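Putative peptide ABC-transport system periplasmic peptide-binding protein (Campylobacter jejuni, PDB 4OEV) binds nickel(II) outside the cytoplasm as the solute-binding component of an ABC-type importer. Local coordinates at residues A[256-268]-A[447-459]. Sequence-based numbering, arbitrary orientation.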
ATOM      1  N   LEU A 256      -8.670   8.610 -24.915  1.00 29.04           N
ATOM      2  CA  LEU A 256      -8.000   9.687 -24.164  1.00 28.53           C
ATOM      3  C   LEU A 256      -8.956  10.852 -23.850  1.00 28.66           C
ATOM      4  O   LEU A 256      -9.037  11.342 -22.709  1.00 30.85           O
ATOM      5  CB  LEU A 256      -6.815  10.196 -24.963  1.00 28.57           C
ATOM      6  CG  LEU A 256      -6.168  11.440 -24.355  1.00 31.83           C
ATOM      7  CD1 LEU A 256      -5.591  11.105 -22.964  1.00 31.97           C
ATOM      8  CD2 LEU A 256      -5.079  11.930 -25.284  1.00 35.49           C
ATOM      9  N   LYS A 257      -9.698  11.294 -24.851  1.00 29.25           N
ATOM     10  CA  LYS A 257     -10.628  12.416 -24.636  1.00 29.98           C
ATOM     11  C   LYS A 257     -11.692  12.075 -23.608  1.00 30.25           C
ATOM     12  O   LYS A 257     -12.132  12.940 -22.861  1.00 32.67           O
ATOM     13  CB  LYS A 257     -11.301  12.825 -25.950  1.00 31.65           C
ATOM     14  CG  LYS A 257     -10.349  13.550 -26.933  1.00 35.20           C
ATOM     15  CD  LYS A 257     -11.014  13.703 -28.345  1.00 40.01           C
ATOM     16  CE  LYS A 257     -10.069  14.348 -29.376  1.00 42.84           C
ATOM     17  NZ  LYS A 257     -10.616  14.348 -30.787  1.00 43.98           N
ATOM     18  N   VAL A 258     -12.145  10.827 -23.601  1.00 28.20           N
ATOM     19  CA  VAL A 258     -13.169  10.403 -22.630  1.00 29.44           C
ATOM     20  C   VAL A 258     -12.600  10.437 -21.196  1.00 28.70           C
ATOM     21  O   VAL A 258     -13.206  10.969 -20.272  1.00 27.12           O
ATOM     22  CB  VAL A 258     -13.659   8.988 -22.964  1.00 30.67           C
ATOM     23  CG1 VAL A 258     -14.473   8.373 -21.777  1.00 29.84           C
ATOM     24  CG2 VAL A 258     -14.448   9.003 -24.295  1.00 31.51           C
ATOM     25  N   ARG A 259     -11.391   9.915 -21.015  1.00 27.39           N
ATOM     26  CA  ARG A 259     -10.789   9.901 -19.703  1.00 28.39           C
ATOM     27  C   ARG A 259     -10.488  11.331 -19.233  1.00 30.66           C
ATOM     28  O   ARG A 259     -10.688  11.656 -18.059  1.00 30.56           O
ATOM     29  CB  ARG A 259      -9.501   9.053 -19.717  1.00 29.36           C
ATOM     30  CG  ARG A 259      -9.765   7.584 -19.681  1.00 28.76           C
ATOM     31  CD  ARG A 259      -8.483   6.824 -19.713  1.00 31.34           C
ATOM     32  NE  ARG A 259      -7.917   6.709 -21.070  1.00 31.84           N
ATOM     33  CZ  ARG A 259      -6.729   7.183 -21.437  1.00 30.62           C
ATOM     34  NH1 ARG A 259      -6.335   6.972 -22.689  1.00 31.35           N
ATOM     35  NH2 ARG A 259      -5.921   7.857 -20.577  1.00 27.50           N
ATOM     36  N   GLN A 260     -10.058  12.205 -20.143  1.00 28.34           N
ATOM     37  CA  GLN A 260      -9.844  13.586 -19.738  1.00 29.52           C
ATOM     38  C   GLN A 260     -11.189  14.253 -19.373  1.00 33.77           C
ATOM     39  O   GLN A 260     -11.310  15.015 -18.417  1.00 34.79           O
ATOM     40  CB  GLN A 260      -9.174  14.364 -20.862  1.00 29.68           C
ATOM     41  CG  GLN A 260      -7.812  13.824 -21.268  1.00 31.93           C
ATOM     42  CD  GLN A 260      -7.250  14.565 -22.482  1.00 37.62           C
ATOM     43  OE1 GLN A 260      -7.963  14.799 -23.464  1.00 38.04           O
ATOM     44  NE2 GLN A 260      -5.972  14.917 -22.425  1.00 36.39           N
ATOM     45  N   ALA A 261     -12.201  13.960 -20.160  1.00 32.40           N
ATOM     46  CA  ALA A 261     -13.515  14.557 -19.903  1.00 34.11           C
ATOM     47  C   ALA A 261     -14.030  14.154 -18.511  1.00 35.71           C
ATOM     48  O   ALA A 261     -14.546  15.001 -17.763  1.00 33.40           O
ATOM     49  CB  ALA A 261     -14.474  14.167 -20.986  1.00 31.35           C
ATOM     50  N   LEU A 262     -13.897  12.875 -18.159  1.00 32.64           N
ATOM     51  CA  LEU A 262     -14.361  12.412 -16.855  1.00 35.25           C
ATOM     52  C   LEU A 262     -13.587  13.074 -15.708  1.00 35.21           C
ATOM     53  O   LEU A 262     -14.148  13.358 -14.642  1.00 33.95           O
ATOM     54  CB  LEU A 262     -14.251  10.894 -16.766  1.00 33.84           C
ATOM     55  CG  LEU A 262     -15.129  10.219 -17.815  1.00 31.04           C
ATOM     56  CD1 LEU A 262     -14.882   8.786 -17.837  1.00 22.89           C
ATOM     57  CD2 LEU A 262     -16.627  10.454 -17.503  1.00 32.91           C
ATOM     58  N   ASN A 263     -12.314  13.363 -15.936  1.00 36.98           N
ATOM     59  CA  ASN A 263     -11.545  14.118 -14.946  1.00 36.36           C
ATOM     60  C   ASN A 263     -12.089  15.548 -14.780  1.00 38.56           C
ATOM     61  O   ASN A 263     -12.287  15.997 -13.658  1.00 36.23           O
ATOM     62  CB  ASN A 263     -10.090  14.147 -15.323  1.00 34.30           C
ATOM     63  CG  ASN A 263      -9.327  12.977 -14.710  1.00 33.61           C
ATOM     64  OD1 ASN A 263      -8.879  13.060 -13.565  1.00 31.63           O
ATOM     65  ND2 ASN A 263      -9.227  11.879 -15.447  1.00 30.04           N
ATOM     66  N   TYR A 264     -12.362  16.240 -15.889  1.00 38.07           N
ATOM     67  CA  TYR A 264     -12.891  17.620 -15.836  1.00 35.51           C
ATOM     68  C   TYR A 264     -14.285  17.682 -15.222  1.00 32.97           C
ATOM     69  O   TYR A 264     -14.754  18.761 -14.780  1.00 34.03           O
ATOM     70  CB  TYR A 264     -12.924  18.255 -17.243  1.00 38.38           C
ATOM     71  CG  TYR A 264     -11.576  18.750 -17.745  1.00 40.33           C
ATOM     72  CD1 TYR A 264     -10.903  19.772 -17.093  1.00 42.63           C
ATOM     73  CD2 TYR A 264     -10.988  18.205 -18.882  1.00 39.22           C
ATOM     74  CE1 TYR A 264      -9.668  20.225 -17.550  1.00 42.98           C
ATOM     75  CE2 TYR A 264      -9.778  18.654 -19.349  1.00 42.17           C
ATOM     76  CZ  TYR A 264      -9.113  19.668 -18.675  1.00 45.30           C
ATOM     77  OH  TYR A 264      -7.875  20.102 -19.115  1.00 46.98           O
ATOM     78  N   ALA A 265     -14.954  16.533 -15.174  1.00 40.51           N
ATOM     79  CA  ALA A 265     -16.329  16.474 -14.721  1.00 42.72           C
ATOM     80  C   ALA A 265     -16.476  16.474 -13.198  1.00 41.81           C
ATOM     81  O   ALA A 265     -17.550  16.769 -12.678  1.00 41.06           O
ATOM     82  CB  ALA A 265     -16.994  15.240 -15.285  1.00 35.38           C
ATOM     83  N   VAL A 266     -15.425  16.097 -12.488  1.00 39.66           N
ATOM     84  CA  VAL A 266     -15.547  15.889 -11.041  1.00 40.56           C
ATOM     85  C   VAL A 266     -15.088  17.110 -10.228  1.00 39.80           C
ATOM     86  O   VAL A 266     -13.959  17.574 -10.374  1.00 40.64           O
ATOM     87  CB  VAL A 266     -14.713  14.633 -10.590  1.00 34.60           C
ATOM     88  CG1 VAL A 266     -14.855  14.436  -9.048  1.00 35.41           C
ATOM     89  CG2 VAL A 266     -15.184  13.378 -11.326  1.00 32.89           C
ATOM     90  N   ASP A 267     -15.954  17.616  -9.358  1.00 41.16           N
ATOM     91  CA  ASP A 267     -15.599  18.728  -8.478  1.00 46.45           C
ATOM     92  C   ASP A 267     -14.952  18.169  -7.218  1.00 47.13           C
ATOM     93  O   ASP A 267     -15.632  17.911  -6.213  1.00 49.29           O
ATOM     94  CB  ASP A 267     -16.841  19.592  -8.138  1.00 56.34           C
ATOM     95  CG  ASP A 267     -16.501  20.838  -7.314  1.00 60.13           C
ATOM     96  OD1 ASP A 267     -15.306  21.081  -7.043  1.00 61.29           O
ATOM     97  OD2 ASP A 267     -17.430  21.611  -6.990  1.00 64.02           O
ATOM     98  N   LYS A 268     -13.636  17.972  -7.297  1.00 44.06           N
ATOM     99  CA  LYS A 268     -12.867  17.355  -6.225  1.00 42.72           C
ATOM    100  C   LYS A 268     -12.870  18.214  -4.966  1.00 46.49           C
ATOM    101  O   LYS A 268     -12.856  17.683  -3.852  1.00 49.57           O
ATOM    102  CB  LYS A 268     -11.414  17.122  -6.670  1.00 38.08           C
ATOM    103  CG  LYS A 268     -11.269  16.309  -7.925  1.00 35.74           C
ATOM    104  CD  LYS A 268      -9.844  15.831  -8.053  1.00 39.83           C
ATOM    105  CE  LYS A 268      -9.397  15.731  -9.476  1.00 40.08           C
ATOM    106  NZ  LYS A 268      -7.942  15.243  -9.570  1.00 39.30           N
ATOM    107  N   ALA A 447       3.750  12.859 -17.563  1.00 33.32           N
ATOM    108  CA  ALA A 447       3.203  11.823 -18.472  1.00 35.03           C
ATOM    109  C   ALA A 447       1.854  11.325 -18.005  1.00 34.60           C
ATOM    110  O   ALA A 447       0.986  11.010 -18.837  1.00 34.95           O
ATOM    111  CB  ALA A 447       4.148  10.628 -18.604  1.00 31.47           C
ATOM    112  N   LEU A 448       1.705  11.154 -16.688  1.00 32.25           N
ATOM    113  CA  LEU A 448       0.417  10.768 -16.105  1.00 35.82           C
ATOM    114  C   LEU A 448      -0.654  11.781 -16.419  1.00 34.13           C
ATOM    115  O   LEU A 448      -1.774  11.401 -16.679  1.00 36.66           O
ATOM    116  CB  LEU A 448       0.488  10.607 -14.573  1.00 37.12           C
ATOM    117  CG  LEU A 448       1.069   9.307 -13.993  1.00 34.01           C
ATOM    118  CD1 LEU A 448       0.826   9.305 -12.461  1.00 32.24           C
ATOM    119  CD2 LEU A 448       0.558   8.047 -14.627  1.00 33.92           C
ATOM    120  N   TYR A 449      -0.331  13.066 -16.371  1.00 33.99           N
ATOM    121  CA  TYR A 449      -1.306  14.109 -16.673  1.00 34.86           C
ATOM    122  C   TYR A 449      -1.740  13.988 -18.138  1.00 32.23           C
ATOM    123  O   TYR A 449      -2.919  14.179 -18.449  1.00 32.61           O
ATOM    124  CB  TYR A 449      -0.764  15.540 -16.404  1.00 34.15           C
ATOM    125  CG  TYR A 449      -1.687  16.585 -17.027  1.00 37.62           C
ATOM    126  CD1 TYR A 449      -2.854  17.005 -16.375  1.00 35.58           C
ATOM    127  CD2 TYR A 449      -1.444  17.093 -18.309  1.00 42.61           C
ATOM    128  CE1 TYR A 449      -3.718  17.898 -16.963  1.00 39.34           C
ATOM    129  CE2 TYR A 449      -2.317  17.999 -18.899  1.00 44.17           C
ATOM    130  CZ  TYR A 449      -3.449  18.394 -18.222  1.00 41.51           C
ATOM    131  OH  TYR A 449      -4.328  19.298 -18.798  1.00 40.61           O
ATOM    132  N   GLU A 450      -0.789  13.742 -19.042  1.00 30.36           N
ATOM    133  CA  GLU A 450      -1.085  13.730 -20.482  1.00 33.01           C
ATOM    134  C   GLU A 450      -1.903  12.505 -20.890  1.00 35.05           C
ATOM    135  O   GLU A 450      -2.630  12.509 -21.888  1.00 39.29           O
ATOM    136  CB  GLU A 450       0.214  13.783 -21.332  1.00 32.00           C
ATOM    137  CG  GLU A 450       1.074  15.065 -21.145  1.00 51.07           C
ATOM    138  CD  GLU A 450       0.364  16.376 -21.524  1.00 53.23           C
ATOM    139  OE1 GLU A 450      -0.624  16.358 -22.307  1.00 53.85           O
ATOM    140  OE2 GLU A 450       0.805  17.447 -21.046  1.00 55.10           O
ATOM    141  N   ASN A 451      -1.738  11.433 -20.138  1.00 31.43           N
ATOM    142  CA  ASN A 451      -2.422  10.200 -20.426  1.00 30.45           C
ATOM    143  C   ASN A 451      -2.861   9.576 -19.107  1.00 29.51           C
ATOM    144  O   ASN A 451      -2.245   8.622 -18.610  1.00 28.23           O
ATOM    145  CB  ASN A 451      -1.517   9.271 -21.230  1.00 31.17           C
ATOM    146  CG  ASN A 451      -2.226   8.000 -21.648  1.00 30.89           C
ATOM    147  OD1 ASN A 451      -3.468   7.921 -21.661  1.00 31.48           O
ATOM    148  ND2 ASN A 451      -1.455   7.014 -22.007  1.00 26.65           N
ATOM    149  N   PRO A 452      -3.940  10.118 -18.534  1.00 29.98           N
ATOM    150  CA  PRO A 452      -4.348   9.779 -17.158  1.00 27.65           C
ATOM    151  C   PRO A 452      -4.905   8.344 -17.042  1.00 27.26           C
ATOM    152  O   PRO A 452      -5.827   7.953 -17.735  1.00 29.66           O
ATOM    153  CB  PRO A 452      -5.411  10.842 -16.835  1.00 27.96           C
ATOM    154  CG  PRO A 452      -5.955  11.277 -18.224  1.00 32.82           C
ATOM    155  CD  PRO A 452      -4.773  11.159 -19.157  1.00 32.59           C
ATOM    156  N   PRO A 453      -4.289   7.538 -16.177  1.00 27.68           N
ATOM    157  CA  PRO A 453      -4.810   6.190 -15.942  1.00 27.15           C
ATOM    158  C   PRO A 453      -6.032   6.229 -15.007  1.00 25.10           C
ATOM    159  O   PRO A 453      -6.781   5.236 -14.912  1.00 23.64           O
ATOM    160  CB  PRO A 453      -3.643   5.502 -15.245  1.00 29.12           C
ATOM    161  CG  PRO A 453      -2.974   6.611 -14.510  1.00 30.29           C
ATOM    162  CD  PRO A 453      -3.020   7.772 -15.453  1.00 30.51           C
ATOM    163  N   PHE A 454      -6.135   7.321 -14.248  1.00 25.83           N
ATOM    164  CA  PHE A 454      -7.105   7.432 -13.138  1.00 28.71           C
ATOM    165  C   PHE A 454      -7.923   8.721 -13.214  1.00 33.33           C
ATOM    166  O   PHE A 454      -7.593   9.664 -13.960  1.00 34.11           O
ATOM    167  CB  PHE A 454      -6.447   7.447 -11.734  1.00 28.20           C
ATOM    168  CG  PHE A 454      -5.649   6.193 -11.318  1.00 24.96           C
ATOM    169  CD1 PHE A 454      -5.691   4.955 -11.997  1.00 25.19           C
ATOM    170  CD2 PHE A 454      -4.904   6.256 -10.129  1.00 27.77           C
ATOM    171  CE1 PHE A 454      -4.903   3.864 -11.561  1.00 29.36           C
ATOM    172  CE2 PHE A 454      -4.124   5.166  -9.682  1.00 28.37           C
ATOM    173  CZ  PHE A 454      -4.143   3.968 -10.385  1.00 31.06           C
ATOM    174  N   ILE A 455      -8.939   8.805 -12.354  1.00 31.45           N
ATOM    175  CA  ILE A 455      -9.315  10.116 -11.800  1.00 28.62           C
ATOM    176  C   ILE A 455      -8.776  10.155 -10.360  1.00 31.38           C
ATOM    177  O   ILE A 455      -9.263   9.370  -9.514  1.00 28.38           O
ATOM    178  CB  ILE A 455     -10.804  10.377 -11.720  1.00 28.60           C
ATOM    179  CG1 ILE A 455     -11.444  10.276 -13.113  1.00 30.11           C
ATOM    180  CG2 ILE A 455     -11.009  11.738 -11.133  1.00 27.20           C
ATOM    181  CD1 ILE A 455     -12.957  10.473 -13.080  1.00 31.63           C
ATOM    182  N   PHE A 456      -7.741  10.957 -10.093  1.00 30.56           N
ATOM    183  CA  PHE A 456      -7.240  11.038  -8.701  1.00 32.11           C
ATOM    184  C   PHE A 456      -8.241  11.855  -7.890  1.00 32.93           C
ATOM    185  O   PHE A 456      -8.725  12.866  -8.371  1.00 34.29           O
ATOM    186  CB  PHE A 456      -5.873  11.666  -8.617  1.00 29.78           C
ATOM    187  CG  PHE A 456      -4.766  10.740  -8.993  1.00 29.11           C
ATOM    188  CD1 PHE A 456      -4.034  10.091  -7.994  1.00 29.10           C
ATOM    189  CD2 PHE A 456      -4.446  10.517 -10.304  1.00 28.11           C
ATOM    190  CE1 PHE A 456      -2.984   9.239  -8.302  1.00 27.16           C
ATOM    191  CE2 PHE A 456      -3.362   9.616 -10.630  1.00 27.80           C
ATOM    192  CZ  PHE A 456      -2.652   9.010  -9.611  1.00 29.83           C
ATOM    193  N   LEU A 457      -8.526  11.437  -6.668  1.00 32.13           N
ATOM    194  CA  LEU A 457      -9.579  12.124  -5.904  1.00 29.06           C
ATOM    195  C   LEU A 457      -9.008  12.766  -4.647  1.00 32.43           C
ATOM    196  O   LEU A 457      -9.021  13.990  -4.530  1.00 33.62           O
ATOM    197  CB  LEU A 457     -10.690  11.138  -5.569  1.00 26.69           C
ATOM    198  CG  LEU A 457     -11.389  10.610  -6.829  1.00 27.46           C
ATOM    199  CD1 LEU A 457     -12.236   9.361  -6.489  1.00 30.41           C
ATOM    200  CD2 LEU A 457     -12.296  11.718  -7.393  1.00 32.20           C
ATOM    201  N   ALA A 458      -8.475  11.974  -3.706  1.00 30.06           N
ATOM    202  CA  ALA A 458      -8.037  12.583  -2.464  1.00 29.13           C
ATOM    203  C   ALA A 458      -6.975  11.743  -1.715  1.00 29.22           C
ATOM    204  O   ALA A 458      -6.992  10.517  -1.781  1.00 32.36           O
ATOM    205  CB  ALA A 458      -9.219  12.815  -1.545  1.00 28.18           C
ATOM    206  N   TYR A 459      -6.097  12.433  -1.002  1.00 31.83           N
ATOM    207  CA  TYR A 459      -5.195  11.818  -0.020  1.00 31.58           C
ATOM    208  C   TYR A 459      -5.893  11.799   1.347  1.00 33.07           C
ATOM    209  O   TYR A 459      -6.557  12.758   1.700  1.00 34.56           O
ATOM    210  CB  TYR A 459      -3.893  12.597   0.077  1.00 32.74           C
ATOM    211  CG  TYR A 459      -2.904  12.254  -1.030  1.00 32.53           C
ATOM    212  CD1 TYR A 459      -1.869  11.353  -0.816  1.00 33.71           C
ATOM    213  CD2 TYR A 459      -2.977  12.875  -2.267  1.00 32.71           C
ATOM    214  CE1 TYR A 459      -0.934  11.053  -1.827  1.00 34.07           C
ATOM    215  CE2 TYR A 459      -2.062  12.570  -3.296  1.00 32.58           C
ATOM    216  CZ  TYR A 459      -1.042  11.675  -3.067  1.00 32.28           C
ATOM    217  OH  TYR A 459      -0.144  11.381  -4.076  1.00 30.88           O
TER
HETATM  218  O   HOH W   1      -6.803  12.874 -11.775  1.00 50.29           O
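Asn263 and Phe454 join helix 256-265 to the start of strand 454-467: ND2 of Asn263 donates to Phe454 O at 3.1 Å, almost straight (166°) and in the amide plane. The second N-H of ND2 turns back to Arg259 O, using both amide hydrogens and fixing the group's rotation. OD1 of Asn263 accepts a hydrogen bond from a water whose oxygen accepts from Phe456 N, 2.7 Å away, bridging helix and strand. Another strand carbonyl, Phe456 O, receives Lys268 NZ at 2.8 Å; Ala283 O and Asn284 OD1 also bind this ammonium. At the other end, the Arg259 chain turns at its CG-CD bond (chi3 -80°), bringing NH2 to Asn451 OD1 at 2.7 Å and Pro452 O at 2.8 Å, the latter from above its carbonyl plane. NH1 goes to Lys254 O, while Asp418 accepts from Asn451 ND2. Between them the Ile455 and Asn263 side chains run past each other in opposite directions, Ile455 CD1 lying 3.9 Å from Leu262 CB and 4.1 Å from Val266 CG2. Helix 256-265 and strand segment 454-459 run nearly parallel, axes 16° apart, the strand pairing with antiparallel 241-246 among others, in the alpha/beta architecture of a family 5 solute-binding protein.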